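PDB 2DFU: probable 2-hydroxyhepta-2,4-diene-1,7-dioate isomerase from Thermus thermophilus, which probably acts as a metal-dependent isomerase of the fumarylacetoacetate hydrolase family, converting 2-hydroxyhepta-2,4-diene-1,7-dioate. Local coordinates for residues A37-L42 with P89-D94. Residues are numbered along the deposited sequence; the frame is centred on the assembly and turned at random.
Sequences ASVTLL and PGNPRD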
ATOM      1  N   ALA A  37     -12.416  14.201  25.210  1.00 31.38           N
ATOM      2  CA  ALA A  37     -11.184  14.861  25.627  1.00 32.74           C
ATOM      3  C   ALA A  37     -10.173  13.921  26.275  1.00 32.49           C
ATOM      4  O   ALA A  37      -8.985  14.223  26.319  1.00 33.52           O
ATOM      5  CB  ALA A  37     -11.511  16.028  26.588  1.00 31.66           C
ATOM      6  N   SER A  38     -10.639  12.778  26.761  1.00 33.33           N
ATOM      7  CA  SER A  38      -9.760  11.821  27.424  1.00 35.52           C
ATOM      8  C   SER A  38      -9.168  10.723  26.540  1.00 35.30           C
ATOM      9  O   SER A  38      -8.312   9.964  26.997  1.00 35.69           O
ATOM     10  CB  SER A  38     -10.506  11.158  28.588  1.00 38.62           C
ATOM     11  OG  SER A  38     -11.020  12.127  29.484  1.00 45.05           O
ATOM     12  N   VAL A  39      -9.614  10.611  25.294  1.00 32.60           N
ATOM     13  CA  VAL A  39      -9.072   9.560  24.436  1.00 30.60           C
ATOM     14  C   VAL A  39      -8.066  10.079  23.425  1.00 30.10           C
ATOM     15  O   VAL A  39      -7.990  11.274  23.167  1.00 30.13           O
ATOM     16  CB  VAL A  39     -10.192   8.813  23.661  1.00 31.33           C
ATOM     17  CG1 VAL A  39     -11.274   8.364  24.623  1.00 29.27           C
ATOM     18  CG2 VAL A  39     -10.778   9.712  22.571  1.00 28.51           C
ATOM     19  N   THR A  40      -7.278   9.167  22.868  1.00 32.09           N
ATOM     20  CA  THR A  40      -6.310   9.530  21.844  1.00 31.30           C
ATOM     21  C   THR A  40      -6.942   9.163  20.500  1.00 31.20           C
ATOM     22  O   THR A  40      -7.097   7.983  20.176  1.00 31.43           O
ATOM     23  CB  THR A  40      -4.993   8.754  22.005  1.00 33.11           C
ATOM     24  OG1 THR A  40      -4.375   9.115  23.249  1.00 36.31           O
ATOM     25  CG2 THR A  40      -4.047   9.077  20.856  1.00 32.21           C
ATOM     26  N   LEU A  41      -7.328  10.179  19.738  1.00 30.11           N
ATOM     27  CA  LEU A  41      -7.943   9.970  18.436  1.00 30.26           C
ATOM     28  C   LEU A  41      -6.965   9.376  17.436  1.00 28.97           C
ATOM     29  O   LEU A  41      -5.832   9.825  17.331  1.00 26.35           O
ATOM     30  CB  LEU A  41      -8.459  11.288  17.869  1.00 30.77           C
ATOM     31  CG  LEU A  41      -9.962  11.540  17.834  1.00 35.19           C
ATOM     32  CD1 LEU A  41     -10.223  12.660  16.836  1.00 32.95           C
ATOM     33  CD2 LEU A  41     -10.708  10.284  17.412  1.00 33.00           C
ATOM     34  N   LEU A  42      -7.423   8.374  16.698  1.00 27.73           N
ATOM     35  CA  LEU A  42      -6.608   7.717  15.684  1.00 27.67           C
ATOM     36  C   LEU A  42      -7.262   7.882  14.314  1.00 26.14           C
ATOM     37  O   LEU A  42      -8.420   8.291  14.212  1.00 27.15           O
ATOM     38  CB  LEU A  42      -6.502   6.215  15.987  1.00 24.99           C
ATOM     39  CG  LEU A  42      -5.896   5.778  17.324  1.00 26.54           C
ATOM     40  CD1 LEU A  42      -6.034   4.257  17.482  1.00 23.43           C
ATOM     41  CD2 LEU A  42      -4.419   6.204  17.377  1.00 23.82           C
ATOM     42  N   PRO A  89      -5.060  12.473  13.846  1.00 27.14           N
ATOM     43  CA  PRO A  89      -5.756  13.749  13.724  1.00 27.40           C
ATOM     44  C   PRO A  89      -5.803  14.418  15.093  1.00 28.31           C
ATOM     45  O   PRO A  89      -5.873  13.746  16.123  1.00 28.26           O
ATOM     46  CB  PRO A  89      -7.147  13.333  13.268  1.00 27.18           C
ATOM     47  CG  PRO A  89      -7.347  12.047  14.026  1.00 23.81           C
ATOM     48  CD  PRO A  89      -6.016  11.349  13.850  1.00 24.17           C
ATOM     49  N   GLY A  90      -5.762  15.740  15.112  1.00 29.14           N
ATOM     50  CA  GLY A  90      -5.845  16.417  16.385  1.00 29.62           C
ATOM     51  C   GLY A  90      -7.224  16.196  16.984  1.00 30.53           C
ATOM     52  O   GLY A  90      -8.231  16.214  16.271  1.00 28.20           O
ATOM     53  N   ASN A  91      -7.262  15.953  18.291  1.00 28.84           N
ATOM     54  CA  ASN A  91      -8.512  15.766  19.024  1.00 30.88           C
ATOM     55  C   ASN A  91      -9.175  17.153  19.095  1.00 33.65           C
ATOM     56  O   ASN A  91      -8.558  18.116  19.554  1.00 34.16           O
ATOM     57  CB  ASN A  91      -8.191  15.265  20.436  1.00 31.13           C
ATOM     58  CG  ASN A  91      -9.425  14.870  21.218  1.00 28.76           C
ATOM     59  OD1 ASN A  91     -10.399  15.621  21.296  1.00 30.16           O
ATOM     60  ND2 ASN A  91      -9.382  13.689  21.818  1.00 29.50           N
ATOM     61  N   PRO A  92     -10.431  17.276  18.634  1.00 34.78           N
ATOM     62  CA  PRO A  92     -11.143  18.561  18.658  1.00 35.27           C
ATOM     63  C   PRO A  92     -11.224  19.246  20.029  1.00 36.45           C
ATOM     64  O   PRO A  92     -11.492  20.445  20.117  1.00 36.79           O
ATOM     65  CB  PRO A  92     -12.520  18.201  18.105  1.00 33.87           C
ATOM     66  CG  PRO A  92     -12.201  17.111  17.139  1.00 36.19           C
ATOM     67  CD  PRO A  92     -11.229  16.255  17.931  1.00 34.53           C
ATOM     68  N   ARG A  93     -10.996  18.491  21.096  1.00 37.79           N
ATOM     69  CA  ARG A  93     -11.041  19.067  22.438  1.00 40.38           C
ATOM     70  C   ARG A  93      -9.707  19.730  22.818  1.00 41.48           C
ATOM     71  O   ARG A  93      -9.633  20.453  23.811  1.00 44.41           O
ATOM     72  CB  ARG A  93     -11.417  17.989  23.452  1.00 39.37           C
ATOM     73  CG  ARG A  93     -12.744  17.305  23.132  1.00 40.00           C
ATOM     74  CD  ARG A  93     -13.936  18.271  23.191  1.00 41.04           C
ATOM     75  NE  ARG A  93     -14.187  18.754  24.549  1.00 40.80           N
ATOM     76  CZ  ARG A  93     -15.399  18.889  25.090  1.00 42.92           C
ATOM     77  NH1 ARG A  93     -16.485  18.579  24.388  1.00 37.96           N
ATOM     78  NH2 ARG A  93     -15.526  19.320  26.341  1.00 39.25           N
ATOM     79  N   ASP A  94      -8.668  19.478  22.020  1.00 40.67           N
ATOM     80  CA  ASP A  94      -7.323  20.054  22.210  1.00 39.36           C
ATOM     81  C   ASP A  94      -6.517  19.740  20.941  1.00 38.32           C
ATOM     82  O   ASP A  94      -5.565  18.965  20.966  1.00 37.41           O
ATOM     83  CB  ASP A  94      -6.639  19.452  23.445  1.00 38.99           C
ATOM     84  CG  ASP A  94      -5.210  19.952  23.627  1.00 41.16           C
ATOM     85  OD1 ASP A  94      -4.890  21.060  23.140  1.00 41.27           O
ATOM     86  OD2 ASP A  94      -4.405  19.239  24.268  1.00 42.03           O
TER
HETATM   87  O   HOH W   1      -4.836  12.158  18.377  1.00 29.54           O
HETATM   88  O   HOH W   2      -6.296  12.792  20.627  1.00 33.80           O
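An Asx turn headed by N91, inside a type I beta turn from N91 to D94, brings the loop 89-94 against V39 in 37-42, the two running nearly antiparallel. Asparagine suits this place because its amide works both ways: OD1 accepts from R93 N (2.9 Å, 164° at the hydrogen), while ND2 gives a weak, bent bond to V39 O (3.1 Å) and a hydrogen bond to L36 O. CG stands anti to the backbone N (chi1 -173°). An alanine here would probably leave V39 O and L36 O without this donor and R93 N without its side-chain acceptor, loosening the turn's hold on 37-42. Water fills in beside it: one molecule donates to both L41 O and P89 O, another accepts from L41 N and, weakly, from N91 ND2. L41 supplies the apolar part, its side chain crossing those of P89 and P92 at about a right angle, with CD1 3.9 Å from P92 CD and 4.1 Å from P89 CG. At the solvent-exposed end the small A37 lets R93 approach, CB to CB at 3.7 Å. The contact joins the N-terminal region, where L41 also packs on L4 of strand 2-6, to the loop before helix 95-98; from strand 168-175, P172 touches L41 and W173 touches P92.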